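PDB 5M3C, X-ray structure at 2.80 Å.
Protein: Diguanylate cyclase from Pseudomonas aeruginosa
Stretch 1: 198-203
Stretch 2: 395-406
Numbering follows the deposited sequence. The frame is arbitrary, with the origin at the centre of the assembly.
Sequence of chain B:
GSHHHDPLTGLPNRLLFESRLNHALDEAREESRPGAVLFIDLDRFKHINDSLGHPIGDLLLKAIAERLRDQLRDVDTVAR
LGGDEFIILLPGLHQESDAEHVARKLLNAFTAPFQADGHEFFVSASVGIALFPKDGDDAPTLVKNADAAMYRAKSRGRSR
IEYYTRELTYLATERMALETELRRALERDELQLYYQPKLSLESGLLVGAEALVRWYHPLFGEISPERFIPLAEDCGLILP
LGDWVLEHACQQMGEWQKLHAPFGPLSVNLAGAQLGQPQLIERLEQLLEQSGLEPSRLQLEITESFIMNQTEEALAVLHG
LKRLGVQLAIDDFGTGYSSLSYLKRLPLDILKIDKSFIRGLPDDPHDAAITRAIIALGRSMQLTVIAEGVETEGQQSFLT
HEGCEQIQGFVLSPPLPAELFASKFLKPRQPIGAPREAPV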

# COMPACT_ATOMS: atom_id res chain seq x y z
N LYS B 198 -26.80 -7.23 -16.18
CA LYS B 198 -26.75 -5.90 -15.56
C LYS B 198 -27.94 -5.08 -16.03
O LYS B 198 -28.23 -5.02 -17.23
CB LYS B 198 -25.46 -5.17 -15.94
CG LYS B 198 -24.24 -5.54 -15.11
CD LYS B 198 -23.40 -6.60 -15.79
CE LYS B 198 -21.92 -6.23 -15.76
NZ LYS B 198 -21.54 -5.48 -16.99
N LEU B 199 -28.62 -4.43 -15.09
CA LEU B 199 -29.79 -3.62 -15.42
C LEU B 199 -29.49 -2.15 -15.17
O LEU B 199 -28.62 -1.81 -14.38
CB LEU B 199 -30.99 -4.05 -14.57
CG LEU B 199 -32.38 -3.67 -15.10
CD1 LEU B 199 -32.83 -4.65 -16.17
CD2 LEU B 199 -33.38 -3.64 -13.95
N SER B 200 -30.22 -1.27 -15.86
CA SER B 200 -30.14 0.16 -15.62
C SER B 200 -31.35 0.59 -14.82
O SER B 200 -32.47 0.19 -15.12
CB SER B 200 -30.08 0.94 -16.94
OG SER B 200 -30.28 2.32 -16.73
N LEU B 201 -31.13 1.41 -13.79
CA LEU B 201 -32.24 1.94 -13.01
C LEU B 201 -32.85 3.15 -13.71
O LEU B 201 -34.00 3.50 -13.47
CB LEU B 201 -31.77 2.31 -11.60
CG LEU B 201 -31.66 1.13 -10.63
CD1 LEU B 201 -31.34 -0.17 -11.35
CD2 LEU B 201 -30.63 1.41 -9.54
N GLU B 202 -32.07 3.77 -14.60
CA GLU B 202 -32.52 4.94 -15.34
C GLU B 202 -33.58 4.59 -16.38
O GLU B 202 -34.41 5.43 -16.74
CB GLU B 202 -31.33 5.62 -16.02
N SER B 203 -33.56 3.35 -16.87
CA SER B 203 -34.48 2.92 -17.91
C SER B 203 -35.26 1.66 -17.52
O SER B 203 -36.49 1.63 -17.57
CB SER B 203 -33.73 2.67 -19.23
OG SER B 203 -32.94 1.50 -19.16
N GLN B 395 -33.16 -2.76 -1.20
CA GLN B 395 -31.85 -2.30 -1.63
C GLN B 395 -31.93 -1.64 -3.00
O GLN B 395 -31.33 -0.59 -3.22
CB GLN B 395 -30.86 -3.47 -1.67
CG GLN B 395 -30.48 -4.01 -0.30
CD GLN B 395 -29.67 -5.29 -0.39
OE1 GLN B 395 -29.22 -5.68 -1.46
NE2 GLN B 395 -29.47 -5.94 0.75
N GLN B 396 -32.67 -2.26 -3.91
CA GLN B 396 -32.84 -1.71 -5.25
C GLN B 396 -33.62 -0.40 -5.19
O GLN B 396 -33.31 0.54 -5.93
CB GLN B 396 -33.56 -2.70 -6.16
CG GLN B 396 -33.64 -2.22 -7.61
CD GLN B 396 -34.26 -3.25 -8.53
OE1 GLN B 396 -34.61 -4.35 -8.11
NE2 GLN B 396 -34.40 -2.89 -9.80
N SER B 397 -34.62 -0.34 -4.32
CA SER B 397 -35.39 0.89 -4.13
C SER B 397 -34.45 2.03 -3.75
O SER B 397 -34.34 3.02 -4.47
CB SER B 397 -36.45 0.70 -3.04
OG SER B 397 -37.42 -0.26 -3.43
N PHE B 398 -33.75 1.86 -2.63
CA PHE B 398 -32.79 2.85 -2.14
C PHE B 398 -31.93 3.38 -3.28
O PHE B 398 -31.89 4.58 -3.55
CB PHE B 398 -31.89 2.23 -1.07
CG PHE B 398 -30.85 3.16 -0.53
CD1 PHE B 398 -29.72 3.48 -1.27
CD2 PHE B 398 -30.98 3.71 0.74
CE1 PHE B 398 -28.76 4.34 -0.77
CE2 PHE B 398 -30.02 4.56 1.25
CZ PHE B 398 -28.91 4.88 0.50
N LEU B 399 -31.24 2.47 -3.96
CA LEU B 399 -30.32 2.83 -5.03
C LEU B 399 -30.96 3.73 -6.08
O LEU B 399 -30.27 4.53 -6.71
CB LEU B 399 -29.75 1.56 -5.69
CG LEU B 399 -28.79 0.75 -4.82
CD1 LEU B 399 -28.56 -0.64 -5.40
CD2 LEU B 399 -27.47 1.48 -4.64
N THR B 400 -32.27 3.61 -6.26
CA THR B 400 -32.97 4.39 -7.27
C THR B 400 -33.27 5.81 -6.79
O THR B 400 -33.15 6.77 -7.55
CB THR B 400 -34.28 3.71 -7.71
OG1 THR B 400 -34.04 2.33 -7.97
CG2 THR B 400 -34.83 4.38 -8.97
N HIS B 401 -33.66 5.94 -5.52
CA HIS B 401 -33.93 7.25 -4.93
C HIS B 401 -32.65 8.03 -4.71
O HIS B 401 -32.68 9.25 -4.50
CB HIS B 401 -34.68 7.10 -3.60
CG HIS B 401 -36.01 6.42 -3.71
ND1 HIS B 401 -37.11 7.02 -4.29
CD2 HIS B 401 -36.42 5.20 -3.30
CE1 HIS B 401 -38.13 6.20 -4.24
NE2 HIS B 401 -37.75 5.08 -3.65
N GLU B 402 -31.51 7.34 -4.75
CA GLU B 402 -30.21 7.97 -4.52
C GLU B 402 -29.42 8.16 -5.82
O GLU B 402 -28.24 8.52 -5.79
CB GLU B 402 -29.39 7.14 -3.53
CG GLU B 402 -30.04 7.00 -2.16
CD GLU B 402 -30.23 8.34 -1.46
OE1 GLU B 402 -30.99 8.39 -0.47
OE2 GLU B 402 -29.60 9.33 -1.89
N GLY B 403 -30.07 7.90 -6.95
CA GLY B 403 -29.50 8.23 -8.25
C GLY B 403 -28.49 7.24 -8.80
O GLY B 403 -27.73 7.57 -9.71
N CYS B 404 -28.48 6.02 -8.26
CA CYS B 404 -27.57 4.99 -8.76
C CYS B 404 -28.00 4.57 -10.17
O CYS B 404 -29.13 4.13 -10.37
CB CYS B 404 -27.54 3.78 -7.84
SG CYS B 404 -26.23 2.59 -8.22
N GLU B 405 -27.09 4.70 -11.13
CA GLU B 405 -27.42 4.50 -12.54
C GLU B 405 -27.77 3.05 -12.87
O GLU B 405 -28.87 2.76 -13.35
CB GLU B 405 -26.25 4.96 -13.42
CG GLU B 405 -26.55 4.94 -14.91
CD GLU B 405 -25.41 5.50 -15.74
OE1 GLU B 405 -25.46 5.37 -16.98
OE2 GLU B 405 -24.46 6.07 -15.16
N GLN B 406 -26.84 2.13 -12.61
CA GLN B 406 -27.03 0.74 -12.98
C GLN B 406 -27.05 -0.17 -11.76
O GLN B 406 -26.87 0.29 -10.63
CB GLN B 406 -25.93 0.29 -13.93
CG GLN B 406 -25.97 0.99 -15.28
CD GLN B 406 -24.81 0.62 -16.16
OE1 GLN B 406 -24.02 -0.27 -15.84
NE2 GLN B 406 -24.68 1.31 -17.29

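Leu 201 dominates this contact. Of its surface, 125 Å² is covered by the other stretch, out of 398 Å² buried on both sides together. It sits just past the end of the strand whose last residues are Lys 198, Leu 199 and Ser 200, and its CA-to-CB bond points toward the second stretch. The side chain enters the space between the last turns of the helix and the loop that follows it.

One methyl group makes most of the close approaches. CD2 of Leu 201 lies 4.0 Å from CB of Leu 399, on the helix, and 4.2 Å from CB of Cys 404, in the loop. These are apolar contacts at ordinary packing distances. The same CD2 is 3.2 Å from O of Cys 404, which is a tight fit for a methyl against a carbonyl oxygen. Chi2 of Leu 201 is 30°, between the usual wells, so the side chain is not in a standard rotamer. At 2.80 Å resolution this detail deserves some caution.

Thr 400, an exposed residue, also borders the leucine. Its OG1 is 3.8 Å from CG of Leu 201. The hydroxyl is not free: OG1 of Thr 400 donates to O of Gln 396 at 2.8 Å, one turn back in the helix. Gln 396 reaches in with an extended side chain. Its CA-to-CB bond points sideways, but its end comes nearer. NE2 of Gln 396 is 4.3 Å from CD2 of Leu 199 and 4.4 Å from CD1 of Leu 201. The amide lies near both leucines, at the loose end of packing range.

The backbone of Leu 201 is held as well. Its N donates to O of Glu 405 at 2.7 Å, with an N-H...acceptor angle of 154°. This is the only hydrogen bond listed between the two stretches. It joins main chain to main chain, so the side chain of Glu 405 has no part in it. That side chain starts out away from the first stretch, although 44 Å² of the residue is covered.

Gln 406 has the second largest covered area, 63 Å². It pairs with Ser 200 in an antiparallel bridge of the non-hydrogen-bonded kind. The CA atoms of Ser 200 and Gln 406 are 4.1 Å apart. Their side chains lie on the same face of the sheet, with CB of Ser 200 4.4 Å from CG of Gln 406. Leu 199 adds a close backbone contact here, its O lying 3.3 Å from CA of Gln 406.

OG of Ser 200 also faces the backbone just after the strand. It accepts two weak hydrogen bonds, from N of Glu 202 at 3.1 Å and from N of Ser 203 at 3.4 Å. In the second stretch, N of Cys 404 donates to O of Leu 399 at 2.8 Å, tying the loop back to the helix. Gly 403, between them, has a phi of 80°, a value that favours glycine.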